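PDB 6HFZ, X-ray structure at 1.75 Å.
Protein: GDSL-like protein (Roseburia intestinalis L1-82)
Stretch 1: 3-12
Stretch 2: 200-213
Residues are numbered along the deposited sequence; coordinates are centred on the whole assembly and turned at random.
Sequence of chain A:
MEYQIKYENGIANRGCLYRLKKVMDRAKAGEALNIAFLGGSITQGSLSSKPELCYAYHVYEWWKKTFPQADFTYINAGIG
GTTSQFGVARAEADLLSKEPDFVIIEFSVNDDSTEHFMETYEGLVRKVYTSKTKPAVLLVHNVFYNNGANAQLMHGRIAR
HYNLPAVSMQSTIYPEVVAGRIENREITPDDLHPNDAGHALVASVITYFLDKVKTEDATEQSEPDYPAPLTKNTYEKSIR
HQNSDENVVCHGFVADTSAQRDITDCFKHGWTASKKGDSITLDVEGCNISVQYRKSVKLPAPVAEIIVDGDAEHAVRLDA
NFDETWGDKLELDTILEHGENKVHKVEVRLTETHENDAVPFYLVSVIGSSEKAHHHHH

Stretch 1, residues 3-12: YQIKYENGIA
Stretch 2 200-213: ALVASVITYFLDKV

Residues 200-213 form part of a longer helix, against which the N-terminal stretch 3-12 is laid. Residues 3-6 are extended (Ile5 at phi/psi -74/139°); residues 7-10 make a 3-10 segment, its turns closed by Gly10 N to Tyr7 O (2.9 Å) and Ile11 N to Glu8 O (3.2 Å), and Ile11 is extended again at -86/99°. Both stretches advance in the same direction: Tyr3 and Ile5 lie by Leu201, Tyr7 CA is 6.3 Å from Val205 CA, and Ile11 CA is 7.1 Å from Phe209 CA. Together they bury 589 Å².

Tyr7 gives up the most surface. Its CB points toward the helix, and chi1 of -84° (m) with chi2 of -81° lays the ring beside Val205, which meets it at the ring edge: Tyr7 CE1 is 3.8 Å from Val205 CA and 4.0 Å from Val205 CG2. The ring's length carries Tyr7 OH to 2.8 Å from Ser204 OG, a hydrogen bond for which the geometry does not fix the proton. Ser204, at chi1 73° (p), turns its hydroxyl back along its own helix, where Ser204 OG donates to Leu201 O at 2.6 Å. A small polar side chain suits this position, since it serves its helix and the tyrosine at once.

Tyr208 takes chi1 177° (t) and chi2 85°, which brings one face of its ring under Tyr7 CB. Tyr7 CB lies 3.5 Å from the Tyr208 ring centroid, 10° off the normal, a CH-pi contact. The Tyr7 and Tyr208 rings are inclined by only 30°, but they are slid apart, with centroids 5.4 Å distant, and barely overlap.

Beyond this ring, Glu8 supplies the charge. Its CB points sideways, but chi1 -78° and chi2 -71°, both m, bring the carboxylate nearer the helix. Glu8 OE2 accepts from Tyr208 OH at 2.7 Å and from Lys212 NZ at 2.6 Å, the latter a salt bridge. Lys212 reaches it by leaving the helix with chi1 and chi2 both t, then bending through chi3 -68° and chi4 -72°, both m. Tyr208 and Lys212 are one helical turn apart, so a single oxygen can engage both.

Apolar contacts fill the rest. Ile5 (m, t) is buried, with Ile5 CD1 3.4 Å from Leu201 CD1; Leu201 has off-well angles of -129° and 24°, and Leu201 CD1 also packs 4.2 Å from Tyr3 CE1. Tyr3 has chi1 67° (p). Ile11, again m, t, sets Ile11 CG1 3.8 Å from CD1 of the buried Phe209 (chi1 174°, t), and Ile11 CD1 rests 3.6 Å from Lys212 CE, so the lysine's aliphatic stem packs while its amine pairs with Glu8.

Gly10 suits its place for want of a side chain: an ideal CB would stand 2.9 Å from Val205 CG1, a clash. One water bridges the backbones, donating to Tyr7 O at 3.0 Å and to Val205 O at 3.2 Å.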

ATOM      1  N   TYR A   3     -21.910 -14.759 -17.934  1.00 29.97           N
ATOM      2  CA  TYR A   3     -21.875 -13.285 -17.559  1.00 26.01           C
ATOM      3  C   TYR A   3     -21.359 -12.406 -18.729  1.00 24.45           C
ATOM      4  O   TYR A   3     -20.813 -12.869 -19.693  1.00 27.60           O
ATOM      5  CB  TYR A   3     -20.972 -13.085 -16.340  1.00 27.82           C
ATOM      6  CG  TYR A   3     -19.520 -13.361 -16.611  1.00 28.07           C
ATOM      7  CD1 TYR A   3     -18.685 -12.378 -17.125  1.00 29.16           C
ATOM      8  CD2 TYR A   3     -18.973 -14.610 -16.344  1.00 29.07           C
ATOM      9  CE1 TYR A   3     -17.366 -12.637 -17.426  1.00 31.86           C
ATOM     10  CE2 TYR A   3     -17.627 -14.851 -16.559  1.00 29.52           C
ATOM     11  CZ  TYR A   3     -16.833 -13.882 -17.135  1.00 34.61           C
ATOM     12  OH  TYR A   3     -15.517 -14.139 -17.371  1.00 37.05           O
ATOM     13  N   GLN A   4     -21.543 -11.100 -18.613  1.00 21.97           N
ATOM     14  CA  GLN A   4     -21.083 -10.143 -19.604  1.00 22.64           C
ATOM     15  C   GLN A   4     -20.696  -8.876 -18.844  1.00 24.80           C
ATOM     16  O   GLN A   4     -21.558  -8.206 -18.322  1.00 26.57           O
ATOM     17  CB  GLN A   4     -22.192  -9.831 -20.622  1.00 21.10           C
ATOM     18  CG  GLN A   4     -21.759  -8.864 -21.707  1.00 25.37           C
ATOM     19  CD  GLN A   4     -22.809  -8.521 -22.727  1.00 26.14           C
ATOM     20  OE1 GLN A   4     -22.778  -7.430 -23.288  1.00 31.33           O
ATOM     21  NE2 GLN A   4     -23.718  -9.451 -22.988  1.00 26.24           N
ATOM     22  N   ILE A   5     -19.395  -8.614 -18.744  1.00 21.90           N
ATOM     23  CA  ILE A   5     -18.941  -7.356 -18.176  1.00 24.13           C
ATOM     24  C   ILE A   5     -19.153  -6.176 -19.151  1.00 22.20           C
ATOM     25  O   ILE A   5     -18.837  -6.263 -20.336  1.00 26.45           O
ATOM     26  CB  ILE A   5     -17.499  -7.518 -17.701  1.00 27.13           C
ATOM     27  CG1 ILE A   5     -17.490  -8.522 -16.538  1.00 32.67           C
ATOM     28  CG2 ILE A   5     -16.923  -6.156 -17.311  1.00 25.87           C
ATOM     29  CD1 ILE A   5     -16.171  -9.050 -16.189  1.00 37.00           C
ATOM     30  N   LYS A   6     -19.604  -5.044 -18.602  1.00 22.46           N
ATOM     31  CA  LYS A   6     -19.710  -3.780 -19.306  1.00 23.79           C
ATOM     32  C   LYS A   6     -18.398  -3.024 -19.140  1.00 23.44           C
ATOM     33  O   LYS A   6     -18.258  -2.295 -18.198  1.00 22.67           O
ATOM     34  CB  LYS A   6     -20.895  -2.983 -18.764  1.00 28.94           C
ATOM     35  CG  LYS A   6     -22.188  -3.790 -18.792  1.00 35.61           C
ATOM     36  CD  LYS A   6     -23.451  -3.005 -18.549  1.00 43.02           C
ATOM     37  CE  LYS A   6     -24.523  -3.838 -17.867  1.00 48.63           C
ATOM     38  NZ  LYS A   6     -24.702  -5.179 -18.477  1.00 52.59           N
ATOM     39  N   TYR A   7     -17.450  -3.226 -20.070  1.00 23.69           N
ATOM     40  CA  TYR A   7     -16.053  -2.790 -19.882  1.00 23.18           C
ATOM     41  C   TYR A   7     -15.944  -1.262 -19.814  1.00 24.68           C
ATOM     42  O   TYR A   7     -15.159  -0.713 -19.029  1.00 22.97           O
ATOM     43  CB  TYR A   7     -15.165  -3.396 -20.964  1.00 24.55           C
ATOM     44  CG  TYR A   7     -14.724  -4.783 -20.597  1.00 25.68           C
ATOM     45  CD1 TYR A   7     -13.665  -4.968 -19.732  1.00 26.55           C
ATOM     46  CD2 TYR A   7     -15.452  -5.905 -20.957  1.00 31.46           C
ATOM     47  CE1 TYR A   7     -13.251  -6.226 -19.346  1.00 26.45           C
ATOM     48  CE2 TYR A   7     -15.059  -7.179 -20.557  1.00 30.38           C
ATOM     49  CZ  TYR A   7     -13.967  -7.340 -19.729  1.00 28.57           C
ATOM     50  OH  TYR A   7     -13.552  -8.579 -19.330  1.00 28.48           O
ATOM     51  N   GLU A   8     -16.767  -0.549 -20.586  1.00 25.28           N
ATOM     52  CA  GLU A   8     -16.735   0.951 -20.511  1.00 26.67           C
ATOM     53  C   GLU A   8     -17.009   1.459 -19.071  1.00 24.80           C
ATOM     54  O   GLU A   8     -16.501   2.507 -18.637  1.00 24.75           O
ATOM     55  CB  GLU A   8     -17.747   1.535 -21.506  1.00 29.52           C
ATOM     56  CG  GLU A   8     -17.231   1.518 -22.925  1.00 36.66           C
ATOM     57  CD  GLU A   8     -16.123   2.536 -23.160  1.00 41.38           C
ATOM     58  OE1 GLU A   8     -16.261   3.674 -22.678  1.00 43.43           O
ATOM     59  OE2 GLU A   8     -15.118   2.175 -23.798  1.00 48.47           O
ATOM     60  N   ASN A   9     -17.842   0.738 -18.319  1.00 22.46           N
ATOM     61  CA  ASN A   9     -18.209   1.139 -16.952  1.00 23.31           C
ATOM     62  C   ASN A   9     -17.017   0.978 -15.993  1.00 22.60           C
ATOM     63  O   ASN A   9     -17.099   1.435 -14.848  1.00 23.05           O
ATOM     64  CB  ASN A   9     -19.423   0.398 -16.409  1.00 24.60           C
ATOM     65  CG  ASN A   9     -20.702   0.789 -17.119  1.00 28.48           C
ATOM     66  OD1 ASN A   9     -20.752   1.830 -17.782  1.00 27.54           O
ATOM     67  ND2 ASN A   9     -21.739  -0.017 -16.978  1.00 29.64           N
ATOM     68  N   GLY A  10     -15.937   0.367 -16.482  1.00 22.30           N
ATOM     69  CA  GLY A  10     -14.689   0.211 -15.697  1.00 22.40           C
ATOM     70  C   GLY A  10     -13.882   1.504 -15.634  1.00 23.02           C
ATOM     71  O   GLY A  10     -12.997   1.631 -14.801  1.00 21.82           O
ATOM     72  N   ILE A  11     -14.135   2.464 -16.546  1.00 22.16           N
ATOM     73  CA  ILE A  11     -13.331   3.693 -16.566  1.00 20.78           C
ATOM     74  C   ILE A  11     -13.955   4.682 -15.589  1.00 21.86           C
ATOM     75  O   ILE A  11     -14.925   5.331 -15.892  1.00 24.88           O
ATOM     76  CB  ILE A  11     -13.190   4.250 -17.997  1.00 25.71           C
ATOM     77  CG1 ILE A  11     -12.623   3.197 -18.943  1.00 27.38           C
ATOM     78  CG2 ILE A  11     -12.362   5.543 -17.994  1.00 23.59           C
ATOM     79  CD1 ILE A  11     -12.911   3.445 -20.401  1.00 28.71           C
ATOM     80  N   ALA A  12     -13.384   4.752 -14.380  1.00 19.88           N
ATOM     81  CA  ALA A  12     -13.846   5.528 -13.306  1.00 21.10           C
ATOM     82  C   ALA A  12     -13.426   6.983 -13.516  1.00 22.36           C
ATOM     83  O   ALA A  12     -14.124   7.870 -13.033  1.00 24.27           O
ATOM     84  CB  ALA A  12     -13.281   5.015 -11.994  1.00 21.78           C
ATOM     85  N   ALA A 200      -7.672 -12.845 -13.726  1.00 21.17           N
ATOM     86  CA  ALA A 200      -7.762 -12.635 -15.189  1.00 24.65           C
ATOM     87  C   ALA A 200      -8.833 -11.576 -15.512  1.00 22.48           C
ATOM     88  O   ALA A 200      -8.599 -10.703 -16.364  1.00 23.26           O
ATOM     89  CB  ALA A 200      -8.039 -13.939 -15.900  1.00 25.91           C
ATOM     90  N   LEU A 201      -9.965 -11.597 -14.793  1.00 20.80           N
ATOM     91  CA  LEU A 201     -11.059 -10.571 -14.970  1.00 22.77           C
ATOM     92  C   LEU A 201     -10.540  -9.176 -14.587  1.00 19.39           C
ATOM     93  O   LEU A 201     -10.791  -8.172 -15.291  1.00 21.56           O
ATOM     94  CB  LEU A 201     -12.246 -10.966 -14.085  1.00 25.36           C
ATOM     95  CG  LEU A 201     -13.639 -11.036 -14.692  1.00 33.30           C
ATOM     96  CD1 LEU A 201     -13.625 -11.275 -16.188  1.00 32.35           C
ATOM     97  CD2 LEU A 201     -14.464 -12.084 -13.975  1.00 30.28           C
ATOM     98  N   VAL A 202      -9.774  -9.078 -13.504  1.00 19.77           N
ATOM     99  CA  VAL A 202      -9.285  -7.781 -13.047  1.00 18.86           C
ATOM    100  C   VAL A 202      -8.354  -7.195 -14.114  1.00 20.08           C
ATOM    101  O   VAL A 202      -8.438  -5.997 -14.481  1.00 19.68           O
ATOM    102  CB  VAL A 202      -8.631  -7.833 -11.649  1.00 20.16           C
ATOM    103  CG1 VAL A 202      -7.794  -6.606 -11.319  1.00 20.87           C
ATOM    104  CG2 VAL A 202      -9.691  -8.077 -10.578  1.00 19.53           C
ATOM    105  N   ALA A 203      -7.436  -8.039 -14.602  1.00 19.96           N
ATOM    106  CA  ALA A 203      -6.502  -7.634 -15.614  1.00 21.85           C
ATOM    107  C   ALA A 203      -7.273  -7.237 -16.869  1.00 21.24           C
ATOM    108  O   ALA A 203      -6.859  -6.364 -17.550  1.00 21.24           O
ATOM    109  CB  ALA A 203      -5.514  -8.740 -15.882  1.00 25.60           C
ATOM    110  N   SER A 204      -8.324  -7.989 -17.218  1.00 23.48           N
ATOM    111  CA  SER A 204      -9.060  -7.702 -18.465  1.00 23.44           C
ATOM    112  C   SER A 204      -9.664  -6.291 -18.409  1.00 22.96           C
ATOM    113  O   SER A 204      -9.735  -5.610 -19.419  1.00 21.65           O
ATOM    114  CB  SER A 204     -10.129  -8.750 -18.747  1.00 28.12           C
ATOM    115  OG  SER A 204     -11.227  -8.605 -17.855  1.00 34.42           O
ATOM    116  N   VAL A 205     -10.085  -5.848 -17.211  1.00 20.91           N
ATOM    117  CA  VAL A 205     -10.679  -4.527 -17.085  1.00 21.70           C
ATOM    118  C   VAL A 205      -9.576  -3.483 -17.340  1.00 20.85           C
ATOM    119  O   VAL A 205      -9.806  -2.487 -18.004  1.00 21.54           O
ATOM    120  CB  VAL A 205     -11.396  -4.335 -15.733  1.00 20.19           C
ATOM    121  CG1 VAL A 205     -11.794  -2.892 -15.540  1.00 22.22           C
ATOM    122  CG2 VAL A 205     -12.597  -5.278 -15.545  1.00 21.07           C
ATOM    123  N   ILE A 206      -8.379  -3.734 -16.801  1.00 18.38           N
ATOM    124  CA  ILE A 206      -7.297  -2.801 -16.910  1.00 20.84           C
ATOM    125  C   ILE A 206      -6.831  -2.749 -18.372  1.00 21.06           C
ATOM    126  O   ILE A 206      -6.615  -1.662 -18.914  1.00 23.45           O
ATOM    127  CB  ILE A 206      -6.148  -3.184 -15.970  1.00 20.51           C
ATOM    128  CG1 ILE A 206      -6.575  -3.070 -14.502  1.00 19.69           C
ATOM    129  CG2 ILE A 206      -4.939  -2.322 -16.279  1.00 23.89           C
ATOM    130  CD1 ILE A 206      -5.679  -3.832 -13.519  1.00 19.17           C
ATOM    131  N   THR A 207      -6.670  -3.912 -18.994  1.00 21.87           N
ATOM    132  CA  THR A 207      -6.110  -3.965 -20.379  1.00 22.28           C
ATOM    133  C   THR A 207      -7.126  -3.376 -21.391  1.00 25.55           C
ATOM    134  O   THR A 207      -6.717  -2.813 -22.402  1.00 23.09           O
ATOM    135  CB  THR A 207      -5.559  -5.351 -20.723  1.00 22.73           C
ATOM    136  OG1 THR A 207      -6.612  -6.304 -20.713  1.00 23.10           O
ATOM    137  CG2 THR A 207      -4.476  -5.840 -19.785  1.00 25.16           C
ATOM    138  N   TYR A 208      -8.441  -3.519 -21.143  1.00 23.83           N
ATOM    139  CA  TYR A 208      -9.464  -2.852 -21.946  1.00 23.18           C
ATOM    140  C   TYR A 208      -9.138  -1.359 -22.087  1.00 23.69           C
ATOM    141  O   TYR A 208      -9.133  -0.767 -23.195  1.00 24.17           O
ATOM    142  CB  TYR A 208     -10.848  -3.010 -21.314  1.00 23.10           C
ATOM    143  CG  TYR A 208     -11.901  -2.269 -22.081  1.00 25.83           C
ATOM    144  CD1 TYR A 208     -12.497  -2.890 -23.166  1.00 31.00           C
ATOM    145  CD2 TYR A 208     -12.303  -0.982 -21.760  1.00 30.69           C
ATOM    146  CE1 TYR A 208     -13.455  -2.243 -23.921  1.00 32.20           C
ATOM    147  CE2 TYR A 208     -13.271  -0.323 -22.508  1.00 31.33           C
ATOM    148  CZ  TYR A 208     -13.826  -0.959 -23.603  1.00 33.29           C
ATOM    149  OH  TYR A 208     -14.781  -0.395 -24.390  1.00 40.17           O
ATOM    150  N   PHE A 209      -8.802  -0.732 -20.952  1.00 22.94           N
ATOM    151  CA  PHE A 209      -8.515   0.682 -20.909  1.00 23.57           C
ATOM    152  C   PHE A 209      -7.177   0.950 -21.609  1.00 24.57           C
ATOM    153  O   PHE A 209      -7.098   1.879 -22.408  1.00 24.42           O
ATOM    154  CB  PHE A 209      -8.505   1.191 -19.462  1.00 25.02           C
ATOM    155  CG  PHE A 209      -8.085   2.630 -19.309  1.00 24.86           C
ATOM    156  CD1 PHE A 209      -8.955   3.644 -19.679  1.00 27.93           C
ATOM    157  CD2 PHE A 209      -6.834   2.956 -18.825  1.00 28.59           C
ATOM    158  CE1 PHE A 209      -8.570   4.971 -19.571  1.00 30.82           C
ATOM    159  CE2 PHE A 209      -6.457   4.286 -18.699  1.00 27.72           C
ATOM    160  CZ  PHE A 209      -7.344   5.280 -19.035  1.00 30.76           C
ATOM    161  N   LEU A 210      -6.142   0.138 -21.310  1.00 23.88           N
ATOM    162  CA  LEU A 210      -4.795   0.383 -21.888  1.00 22.89           C
ATOM    163  C   LEU A 210      -4.936   0.315 -23.423  1.00 24.15           C
ATOM    164  O   LEU A 210      -4.426   1.144 -24.148  1.00 23.53           O
ATOM    165  CB  LEU A 210      -3.776  -0.629 -21.356  1.00 23.26           C
ATOM    166  CG  LEU A 210      -3.402  -0.443 -19.891  1.00 25.28           C
ATOM    167  CD1 LEU A 210      -2.366  -1.440 -19.464  1.00 24.68           C
ATOM    168  CD2 LEU A 210      -2.930   0.981 -19.650  1.00 26.27           C
ATOM    169  N   ASP A 211      -5.740  -0.641 -23.898  1.00 24.95           N
ATOM    170  CA  ASP A 211      -5.929  -0.793 -25.385  1.00 25.50           C
ATOM    171  C   ASP A 211      -6.637   0.447 -25.959  1.00 26.81           C
ATOM    172  O   ASP A 211      -6.317   0.912 -27.058  1.00 28.34           O
ATOM    173  CB  ASP A 211      -6.649  -2.109 -25.698  1.00 27.33           C
ATOM    174  CG  ASP A 211      -5.696  -3.281 -25.854  1.00 30.84           C
ATOM    175  OD1 ASP A 211      -4.611  -3.091 -26.446  1.00 39.58           O
ATOM    176  OD2 ASP A 211      -6.026  -4.362 -25.402  1.00 36.68           O
ATOM    177  N   LYS A 212      -7.642   0.973 -25.255  1.00 24.23           N
ATOM    178  CA  LYS A 212      -8.360   2.149 -25.686  1.00 27.83           C
ATOM    179  C   LYS A 212      -7.397   3.344 -25.764  1.00 32.64           C
ATOM    180  O   LYS A 212      -7.421   4.146 -26.718  1.00 31.55           O
ATOM    181  CB  LYS A 212      -9.553   2.449 -24.771  1.00 30.74           C
ATOM    182  CG  LYS A 212     -10.254   3.758 -25.102  1.00 36.84           C
ATOM    183  CD  LYS A 212     -11.221   4.238 -24.069  1.00 41.87           C
ATOM    184  CE  LYS A 212     -12.424   3.335 -23.987  1.00 45.48           C
ATOM    185  NZ  LYS A 212     -13.286   3.497 -25.176  1.00 51.88           N
ATOM    186  N   VAL A 213      -6.539   3.484 -24.746  1.00 29.15           N
ATOM    187  CA  VAL A 213      -5.572   4.579 -24.733  1.00 28.49           C
ATOM    188  C   VAL A 213      -4.615   4.469 -25.918  1.00 28.82           C
ATOM    189  O   VAL A 213      -4.219   5.517 -26.469  1.00 29.18           O
ATOM    190  CB  VAL A 213      -4.806   4.643 -23.399  1.00 27.69           C
ATOM    191  CG1 VAL A 213      -3.664   5.656 -23.411  1.00 29.09           C
ATOM    192  CG2 VAL A 213      -5.787   4.941 -22.280  1.00 28.14           C
TER
HETATM  193  O   HOH W   1     -12.250  -0.496 -18.327  1.00 27.76           O